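Local coordinates for large ribosomal subunit protein uL10 (Thermotoga maritima, PDB 1ZAV) that probably forms part of the ribosomal stalk, binding rRNA and L7/L12 dimers, and probably plays a central role in the ribosome's interaction with GTP-bound translation factors, at residues Glu17-Thr22 and Thr61-Ala66; Leu26-Leu31 and Lys98-Phe103; Leu31-Ala36 and Lys105-Asp110. All blocks are in the same frame, centred on the assembly; numbering follows the deposited sequence.

How the contacts relate
All three contacts lie in the globular alpha/beta part of the chain, built round the antiparallel sheet whose central strand is 24-28, and apart from the long helix 138-176. Their first segments precede all their second segments in sequence, so the three connections cross. Contact 1 joins helices 5-19 and 60-69, its centre about 19 Å from that of contact 2 and about 25 Å from that of contact 3. Contacts 2 and 3, with centres about 9 Å apart, share Leu31 and helix 94-106 and touch where Phe103 CE2 lies 3.9 Å from Phe33 CE1. Contact 1 thus ties two helices together, while contacts 2 and 3 secure helix 94-106 to the central strand and to the loop before helix 35-49.

Contact 1: residues Glu17-Thr22 and Thr61-Ala66; sequences EIFKKT and TLLNLA
Phe19 of helix 5-19 turns its ring atoms CD2, CE2 and CZ to two aliphatic residues of helix 60-69, Leu63 and Ala66. The contact between the segments is wholly apolar. Leu63 meets the rim of the ring: its CD2 methyl lies in the ring plane, 3.9 Å from Phe19 CZ, and the two side chains cross at about a right angle. One helical turn further on, the Ala66 methyl approaches obliquely, with CB 3.8 Å from Phe19 CE2 and 3.9 Å from Phe19 CD2. The benzyl group therefore reaches across to two successive positions on the same side of the second helix. Phe19 and Leu63 both place CG anti to their own carbonyl carbon (chi1 -67° and -76°); in Leu63 this brings a branch nearer to the ring although its CB does not point at the partner segment.

Polar interactions lie around this buried apolar patch. Phe19 O accepts a hydrogen bond from Tyr72 OH, while Ala66 O is bonded to Ser16 OG, a polar tie between the two helices beside the apolar one.

Met15 extends the same interface one turn earlier, packing on Leu62, Leu63 and Ala66. Tyr87 of strand 83-88 touches Phe19, so this part of helix 5-19 lies between helix 60-69 and the sheet, with Leu79 from a loop against Leu63.

Contact 2: residues Leu26-Leu31 and Lys98-Phe103; sequences LFADFL and KIIYNF
A helix-on-sheet core interface is formed where helix 94-106 packs against the central strand 24-28 of the antiparallel sheet. Ile100 is the helix residue facing the strand, and its two branches divide between Ala28 and Leu26. Its CD1 end approaches the methyl of Ala28, with CD1 4.2 Å from Ala28 CB, while its CG2 methyl looks toward Leu26, 4.4 Å from Leu26 CD1. With CG1 anti to the backbone N (chi1 -166°), the longer branch is extended toward the strand. Leu26 and Ala28 project from the same side of the strand, and Phe27 between them points to the other.

Beyond the strand the seam becomes aromatic. Phe30 CE1 and Phe103 CE2 approach to 4.1 Å, Phe103 CE2 lying near the plane of the Phe30 ring at its edge, and the two side chains cross at about a right angle. The turn that carries Phe30 is an Asx turn: Asp29 OD1 accepts from Leu31 N at 2.9 Å, with an N-H...O angle of 155°. The same oxygen forms a salt bridge with Arg113, so two partners grip this one atom.

Strand 24-28 is flanked by strands 83-88 and 114-119, the latter sending Leu114 against both Ala28 and Ile100. Behind Ile100, its neighbour Ile99 packs on Arg44, Leu45 and Lys48 of helix 35-49, so helix 94-106 touches both the sheet and that helix.

Contact 3: residues Leu31-Ala36 and Lys105-Asp110; sequences LGFTVA and KDKKAD
Phe33 reaches from the loop before helix 35-49 to the turn that ends helix 94-106, touching Lys107 and Ala109. The far end of its ring does the touching. CE1 lies 3.9 Å from Lys107 CB and 4.0 Å from Lys107 CG, with CB at the ring edge near its plane. CZ is 3.8 Å from the Ala109 methyl, CB, which arrives obliquely. The lysine thus contributes the root of its aliphatic chain: a bend at chi2 (52°) carries the remainder, and the ammonium group, away from the ring. A chi1 of -76° swings the Phe33 ring beside its backbone N and across to the second segment.

Both backbones are shaped by helix ends. Helix 94-106 closes in a Schellman motif, in which Lys108 takes a positive phi after the last turn; its N bonds to Lys105 O at 2.9 Å. This reversal places Ala109 beside Lys107 on the approach to Phe33. On the other side Thr34 is the N-cap of helix 35-49: its side chain caps a backbone N in the first turn, while Asp37 OD2 accepts from Thr34 N, a pairing consistent with a capping box. Gly32, just before Phe33, adopts a positive phi at which a CB would press on the carbonyl O of Leu31.

The ring is held by further aromatics: it stacks on Phe30 and meets Tyr104 with planes at about 50°. Lys107 also touches Asp37 and Arg44 of helix 35-49, and Arg44 in turn forms a salt bridge with Asp106 in the last turn of helix 94-106.

Contact 1: residues Glu17-Thr22 and Thr61-Ala66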
loop_
_atom_site.group_PDB
_atom_site.type_symbol
_atom_site.label_atom_id
_atom_site.label_comp_id
_atom_site.label_asym_id
_atom_site.label_seq_id
_atom_site.Cartn_x
_atom_site.Cartn_y
_atom_site.Cartn_z
ATOM N N GLU A 17 9.473 -17.276 30.997
ATOM C CA GLU A 17 8.616 -18.188 30.267
ATOM C C GLU A 17 7.461 -17.421 29.630
ATOM O O GLU A 17 7.035 -17.752 28.533
ATOM C CB GLU A 17 8.096 -19.285 31.202
ATOM C CG GLU A 17 9.213 -20.193 31.725
ATOM C CD GLU A 17 8.737 -21.213 32.741
ATOM O OE1 GLU A 17 8.160 -20.807 33.775
ATOM O OE2 GLU A 17 8.948 -22.425 32.510
ATOM N N ILE A 18 6.949 -16.405 30.311
ATOM C CA ILE A 18 5.855 -15.631 29.736
ATOM C C ILE A 18 6.357 -14.926 28.480
ATOM O O ILE A 18 5.749 -15.039 27.418
ATOM C CB ILE A 18 5.316 -14.576 30.718
ATOM C CG1 ILE A 18 4.503 -15.253 31.823
ATOM C CG2 ILE A 18 4.428 -13.576 29.974
ATOM C CD1 ILE A 18 4.078 -14.307 32.921
ATOM N N PHE A 19 7.479 -14.219 28.598
ATOM C CA PHE A 19 8.045 -13.500 27.456
ATOM C C PHE A 19 8.401 -14.417 26.291
ATOM O O PHE A 19 8.579 -13.953 25.163
ATOM C CB PHE A 19 9.289 -12.692 27.867
ATOM C CG PHE A 19 9.001 -11.550 28.807
ATOM C CD1 PHE A 19 7.711 -11.034 28.939
ATOM C CD2 PHE A 19 10.025 -10.971 29.545
ATOM C CE1 PHE A 19 7.452 -9.969 29.799
ATOM C CE2 PHE A 19 9.779 -9.903 30.407
ATOM C CZ PHE A 19 8.486 -9.400 30.533
ATOM N N LYS A 20 8.515 -15.715 26.552
ATOM C CA LYS A 20 8.828 -16.656 25.488
ATOM C C LYS A 20 7.599 -16.965 24.639
ATOM O O LYS A 20 7.719 -17.530 23.554
ATOM C CB LYS A 20 9.380 -17.969 26.057
ATOM C CG LYS A 20 10.824 -17.909 26.526
ATOM C CD LYS A 20 11.354 -19.308 26.822
ATOM C CE LYS A 20 11.338 -20.184 25.573
ATOM N NZ LYS A 20 11.663 -21.606 25.876
ATOM N N LYS A 21 6.416 -16.601 25.121
ATOM C CA LYS A 21 5.209 -16.889 24.358
ATOM C C LYS A 21 4.372 -15.668 23.971
ATOM O O LYS A 21 3.348 -15.807 23.311
ATOM C CB LYS A 21 4.319 -17.873 25.122
ATOM C CG LYS A 21 3.488 -17.253 26.235
ATOM C CD LYS A 21 2.268 -18.132 26.528
ATOM C CE LYS A 21 1.281 -17.447 27.465
ATOM N NZ LYS A 21 -0.023 -18.171 27.528
ATOM N N THR A 22 4.808 -14.485 24.380
ATOM C CA THR A 22 4.088 -13.246 24.083
ATOM C C THR A 22 4.209 -12.816 22.629
ATOM O O THR A 22 5.189 -13.142 21.958
ATOM C CB THR A 22 4.613 -12.105 24.946
ATOM O OG1 THR A 22 6.047 -12.077 24.867
ATOM C CG2 THR A 22 4.173 -12.292 26.390
ATOM N N THR A 61 15.572 -4.621 36.988
ATOM C CA THR A 61 16.429 -5.784 37.175
ATOM C C THR A 61 15.708 -7.072 36.787
ATOM O O THR A 61 16.256 -7.896 36.060
ATOM C CB THR A 61 16.926 -5.879 38.635
ATOM O OG1 THR A 61 17.697 -4.710 38.955
ATOM C CG2 THR A 61 17.801 -7.117 38.825
ATOM N N LEU A 62 14.478 -7.233 37.266
ATOM C CA LEU A 62 13.662 -8.411 36.961
ATOM C C LEU A 62 13.405 -8.510 35.455
ATOM O O LEU A 62 13.551 -9.578 34.859
ATOM C CB LEU A 62 12.320 -8.315 37.690
ATOM C CG LEU A 62 11.460 -9.563 37.915
ATOM C CD1 LEU A 62 10.151 -9.118 38.554
ATOM C CD2 LEU A 62 11.185 -10.308 36.618
ATOM N N LEU A 63 12.993 -7.397 34.853
ATOM C CA LEU A 63 12.725 -7.364 33.418
ATOM C C LEU A 63 13.962 -7.770 32.628
ATOM O O LEU A 63 13.889 -8.584 31.707
ATOM C CB LEU A 63 12.299 -5.959 32.985
ATOM C CG LEU A 63 10.873 -5.539 33.342
ATOM C CD1 LEU A 63 10.587 -4.162 32.766
ATOM C CD2 LEU A 63 9.894 -6.557 32.787
ATOM N N ASN A 64 15.098 -7.190 32.997
ATOM C CA ASN A 64 16.347 -7.479 32.320
ATOM C C ASN A 64 16.657 -8.982 32.310
ATOM O O ASN A 64 16.840 -9.567 31.252
ATOM C CB ASN A 64 17.490 -6.704 32.978
ATOM C CG ASN A 64 18.611 -6.387 32.001
ATOM O OD1 ASN A 64 19.171 -7.282 31.371
ATOM N ND2 ASN A 64 18.940 -5.105 31.871
ATOM N N LEU A 65 16.702 -9.608 33.483
ATOM C CA LEU A 65 16.996 -11.042 33.545
ATOM C C LEU A 65 15.967 -11.892 32.795
ATOM O O LEU A 65 16.320 -12.882 32.152
ATOM C CB LEU A 65 17.093 -11.518 35.000
ATOM C CG LEU A 65 18.250 -10.996 35.864
ATOM C CD1 LEU A 65 18.248 -11.723 37.204
ATOM C CD2 LEU A 65 19.577 -11.224 35.161
ATOM N N ALA A 66 14.693 -11.515 32.878
ATOM C CA ALA A 66 13.653 -12.270 32.179
ATOM C C ALA A 66 13.828 -12.184 30.662
ATOM O O ALA A 66 13.681 -13.177 29.961
ATOM C CB ALA A 66 12.277 -11.758 32.576
#

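Contact 2: residues Leu26-Leu31 and Lys98-Phe103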
loop_
_atom_site.group_PDB
_atom_site.type_symbol
_atom_site.label_atom_id
_atom_site.label_comp_id
_atom_site.label_asym_id
_atom_site.label_seq_id
_atom_site.Cartn_x
_atom_site.Cartn_y
_atom_site.Cartn_z
ATOM N N LEU A 26 5.476 -4.230 25.316
ATOM C CA LEU A 26 5.649 -2.796 25.139
ATOM C C LEU A 26 6.025 -2.187 26.486
ATOM O O LEU A 26 5.381 -2.438 27.510
ATOM C CB LEU A 26 4.365 -2.166 24.565
ATOM C CG LEU A 26 4.376 -0.652 24.314
ATOM C CD1 LEU A 26 3.327 -0.271 23.281
ATOM C CD2 LEU A 26 4.142 0.074 25.622
ATOM N N PHE A 27 7.088 -1.386 26.483
ATOM C CA PHE A 27 7.581 -0.770 27.700
ATOM C C PHE A 27 7.079 0.646 27.841
ATOM O O PHE A 27 7.259 1.456 26.936
ATOM C CB PHE A 27 9.099 -0.786 27.676
ATOM C CG PHE A 27 9.668 -2.164 27.513
ATOM C CD1 PHE A 27 9.834 -2.994 28.620
ATOM C CD2 PHE A 27 10.019 -2.640 26.250
ATOM C CE1 PHE A 27 10.351 -4.291 28.473
ATOM C CE2 PHE A 27 10.537 -3.935 26.090
ATOM C CZ PHE A 27 10.702 -4.757 27.208
ATOM N N ALA A 28 6.473 0.933 28.990
ATOM C CA ALA A 28 5.901 2.251 29.264
ATOM C C ALA A 28 6.301 2.877 30.596
ATOM O O ALA A 28 6.502 2.185 31.600
ATOM C CB ALA A 28 4.382 2.163 29.194
ATOM N N ASP A 29 6.407 4.202 30.590
ATOM C CA ASP A 29 6.710 4.977 31.785
ATOM C C ASP A 29 5.323 5.275 32.348
ATOM O O ASP A 29 4.553 6.003 31.725
ATOM C CB ASP A 29 7.404 6.289 31.405
ATOM C CG ASP A 29 7.566 7.234 32.582
ATOM O OD1 ASP A 29 6.893 7.043 33.618
ATOM O OD2 ASP A 29 8.361 8.188 32.463
ATOM N N PHE A 30 4.999 4.710 33.506
ATOM C CA PHE A 30 3.682 4.917 34.101
ATOM C C PHE A 30 3.749 5.734 35.394
ATOM O O PHE A 30 2.797 5.758 36.185
ATOM C CB PHE A 30 3.027 3.556 34.362
ATOM C CG PHE A 30 1.526 3.609 34.490
ATOM C CD1 PHE A 30 0.740 4.056 33.429
ATOM C CD2 PHE A 30 0.899 3.202 35.667
ATOM C CE1 PHE A 30 -0.653 4.094 33.533
ATOM C CE2 PHE A 30 -0.494 3.236 35.782
ATOM C CZ PHE A 30 -1.271 3.684 34.713
ATOM N N LEU A 31 4.879 6.408 35.599
ATOM C CA LEU A 31 5.087 7.236 36.782
ATOM C C LEU A 31 4.047 8.349 36.844
ATOM O O LEU A 31 3.676 8.911 35.817
ATOM C CB LEU A 31 6.489 7.855 36.753
ATOM C CG LEU A 31 7.674 6.887 36.814
ATOM C CD1 LEU A 31 8.967 7.634 36.536
ATOM C CD2 LEU A 31 7.720 6.231 38.181
ATOM N N LYS A 98 -3.020 0.185 20.508
ATOM C CA LYS A 98 -3.991 1.266 20.302
ATOM C C LYS A 98 -4.635 1.695 21.611
ATOM O O LYS A 98 -4.829 2.889 21.863
ATOM C CB LYS A 98 -5.092 0.822 19.337
ATOM C CG LYS A 98 -6.102 1.929 19.019
ATOM C CD LYS A 98 -7.372 1.380 18.386
ATOM C CE LYS A 98 -7.072 0.449 17.216
ATOM N NZ LYS A 98 -6.346 1.129 16.104
ATOM N N ILE A 99 -4.988 0.713 22.438
ATOM C CA ILE A 99 -5.613 0.994 23.720
ATOM C C ILE A 99 -4.730 1.835 24.644
ATOM O O ILE A 99 -5.194 2.814 25.228
ATOM C CB ILE A 99 -6.024 -0.331 24.453
ATOM C CG1 ILE A 99 -7.171 -1.004 23.692
ATOM C CG2 ILE A 99 -6.465 -0.037 25.893
ATOM C CD1 ILE A 99 -7.545 -2.386 24.206
ATOM N N ILE A 100 -3.457 1.475 24.782
ATOM C CA ILE A 100 -2.604 2.235 25.679
ATOM C C ILE A 100 -2.195 3.569 25.062
ATOM O O ILE A 100 -1.936 4.540 25.773
ATOM C CB ILE A 100 -1.342 1.433 26.083
ATOM C CG1 ILE A 100 -0.667 2.106 27.284
ATOM C CG2 ILE A 100 -0.393 1.336 24.909
ATOM C CD1 ILE A 100 0.514 1.327 27.844
ATOM N N TYR A 101 -2.139 3.615 23.738
ATOM C CA TYR A 101 -1.791 4.852 23.038
ATOM C C TYR A 101 -2.901 5.884 23.304
ATOM O O TYR A 101 -2.631 7.019 23.689
ATOM C CB TYR A 101 -1.686 4.603 21.530
ATOM C CG TYR A 101 -1.309 5.834 20.724
ATOM C CD1 TYR A 101 0.010 6.287 20.682
ATOM C CD2 TYR A 101 -2.276 6.549 20.011
ATOM C CE1 TYR A 101 0.361 7.426 19.945
ATOM C CE2 TYR A 101 -1.938 7.689 19.275
ATOM C CZ TYR A 101 -0.618 8.120 19.246
ATOM O OH TYR A 101 -0.280 9.240 18.519
ATOM N N ASN A 102 -4.148 5.471 23.112
ATOM C CA ASN A 102 -5.288 6.361 23.333
ATOM C C ASN A 102 -5.527 6.666 24.813
ATOM O O ASN A 102 -6.170 7.662 25.152
ATOM C CB ASN A 102 -6.548 5.755 22.704
ATOM C CG ASN A 102 -6.497 5.747 21.182
ATOM O OD1 ASN A 102 -7.182 4.957 20.530
ATOM N ND2 ASN A 102 -5.684 6.635 20.609
ATOM N N PHE A 103 -5.013 5.815 25.701
ATOM C CA PHE A 103 -5.184 6.043 27.128
ATOM C C PHE A 103 -4.270 7.187 27.549
ATOM O O PHE A 103 -4.696 8.101 28.262
ATOM C CB PHE A 103 -4.830 4.784 27.933
ATOM C CG PHE A 103 -4.989 4.951 29.420
ATOM C CD1 PHE A 103 -6.242 4.858 30.015
ATOM C CD2 PHE A 103 -3.884 5.208 30.223
ATOM C CE1 PHE A 103 -6.394 5.023 31.387
ATOM C CE2 PHE A 103 -4.019 5.378 31.592
ATOM C CZ PHE A 103 -5.280 5.282 32.181
#

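Contact 3: residues Leu31-Ala36 and Lys105-Asp110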
loop_
_atom_site.group_PDB
_atom_site.type_symbol
_atom_site.label_atom_id
_atom_site.label_comp_id
_atom_site.label_asym_id
_atom_site.label_seq_id
_atom_site.Cartn_x
_atom_site.Cartn_y
_atom_site.Cartn_z
ATOM N N LEU A 31 4.879 6.408 35.599
ATOM C CA LEU A 31 5.087 7.236 36.782
ATOM C C LEU A 31 4.047 8.349 36.844
ATOM O O LEU A 31 3.676 8.911 35.817
ATOM C CB LEU A 31 6.489 7.855 36.753
ATOM C CG LEU A 31 7.674 6.887 36.814
ATOM C CD1 LEU A 31 8.967 7.634 36.536
ATOM C CD2 LEU A 31 7.720 6.231 38.181
ATOM N N GLY A 32 3.568 8.656 38.045
ATOM C CA GLY A 32 2.595 9.728 38.194
ATOM C C GLY A 32 1.139 9.350 38.024
ATOM O O GLY A 32 0.255 10.059 38.510
ATOM N N PHE A 33 0.883 8.253 37.318
ATOM C CA PHE A 33 -0.480 7.778 37.110
ATOM C C PHE A 33 -1.005 7.221 38.433
ATOM O O PHE A 33 -0.238 6.716 39.258
ATOM C CB PHE A 33 -0.503 6.684 36.040
ATOM C CG PHE A 33 -0.374 7.197 34.634
ATOM C CD1 PHE A 33 -1.502 7.569 33.912
ATOM C CD2 PHE A 33 0.873 7.298 34.026
ATOM C CE1 PHE A 33 -1.391 8.025 32.600
ATOM C CE2 PHE A 33 0.993 7.754 32.717
ATOM C CZ PHE A 33 -0.141 8.118 32.003
ATOM N N THR A 34 -2.314 7.311 38.624
ATOM C CA THR A 34 -2.954 6.836 39.843
ATOM C C THR A 34 -3.453 5.403 39.703
ATOM O O THR A 34 -3.472 4.842 38.603
ATOM C CB THR A 34 -4.157 7.715 40.187
ATOM O OG1 THR A 34 -5.100 7.653 39.112
ATOM C CG2 THR A 34 -3.722 9.156 40.376
ATOM N N VAL A 35 -3.851 4.810 40.828
ATOM C CA VAL A 35 -4.377 3.451 40.819
ATOM C C VAL A 35 -5.658 3.457 39.990
ATOM O O VAL A 35 -5.966 2.490 39.293
ATOM C CB VAL A 35 -4.705 2.948 42.253
ATOM C CG1 VAL A 35 -5.302 1.548 42.185
ATOM C CG2 VAL A 35 -3.447 2.932 43.102
ATOM N N ALA A 36 -6.406 4.555 40.072
ATOM C CA ALA A 36 -7.637 4.681 39.311
ATOM C C ALA A 36 -7.302 4.545 37.831
ATOM O O ALA A 36 -7.994 3.846 37.097
ATOM C CB ALA A 36 -8.295 6.034 39.584
ATOM N N LYS A 105 -3.172 9.426 25.699
ATOM C CA LYS A 105 -3.704 10.624 25.055
ATOM C C LYS A 105 -4.854 11.213 25.861
ATOM O O LYS A 105 -4.892 12.420 26.107
ATOM C CB LYS A 105 -4.174 10.306 23.633
ATOM C CG LYS A 105 -3.088 10.461 22.582
ATOM C CD LYS A 105 -3.587 10.075 21.196
ATOM C CE LYS A 105 -4.798 10.895 20.776
ATOM N NZ LYS A 105 -5.301 10.471 19.439
ATOM N N ASP A 106 -5.787 10.359 26.272
ATOM C CA ASP A 106 -6.931 10.797 27.068
ATOM C C ASP A 106 -6.453 11.448 28.367
ATOM O O ASP A 106 -7.083 12.370 28.884
ATOM C CB ASP A 106 -7.831 9.606 27.412
ATOM C CG ASP A 106 -8.425 8.948 26.188
ATOM O OD1 ASP A 106 -9.105 7.911 26.344
ATOM O OD2 ASP A 106 -8.218 9.464 25.071
ATOM N N LYS A 107 -5.337 10.956 28.896
ATOM C CA LYS A 107 -4.787 11.488 30.134
ATOM C C LYS A 107 -3.842 12.652 29.882
ATOM O O LYS A 107 -3.296 13.234 30.817
ATOM C CB LYS A 107 -4.069 10.379 30.912
ATOM C CG LYS A 107 -4.948 9.708 31.956
ATOM C CD LYS A 107 -6.257 9.228 31.350
ATOM C CE LYS A 107 -7.290 8.968 32.427
ATOM N NZ LYS A 107 -8.603 8.558 31.857
ATOM N N LYS A 108 -3.652 12.985 28.612
ATOM C CA LYS A 108 -2.784 14.094 28.240
ATOM C C LYS A 108 -1.328 13.870 28.632
ATOM O O LYS A 108 -0.637 14.804 29.037
ATOM C CB LYS A 108 -3.300 15.386 28.883
ATOM C CG LYS A 108 -4.692 15.791 28.419
ATOM C CD LYS A 108 -4.744 15.962 26.900
ATOM C CE LYS A 108 -3.746 17.011 26.406
ATOM N NZ LYS A 108 -3.996 18.369 26.987
ATOM N N ALA A 109 -0.859 12.634 28.506
ATOM C CA ALA A 109 0.519 12.312 28.856
ATOM C C ALA A 109 1.443 12.361 27.647
ATOM O O ALA A 109 1.010 12.161 26.514
ATOM C CB ALA A 109 0.577 10.930 29.497
ATOM N N ASP A 110 2.722 12.628 27.894
ATOM C CA ASP A 110 3.713 12.674 26.824
ATOM C C ASP A 110 3.764 11.283 26.185
ATOM O O ASP A 110 4.088 10.295 26.847
ATOM C CB ASP A 110 5.084 13.042 27.395
ATOM C CG ASP A 110 6.169 13.102 26.328
ATOM O OD1 ASP A 110 7.334 13.363 26.690
ATOM O OD2 ASP A 110 5.865 12.891 25.134
#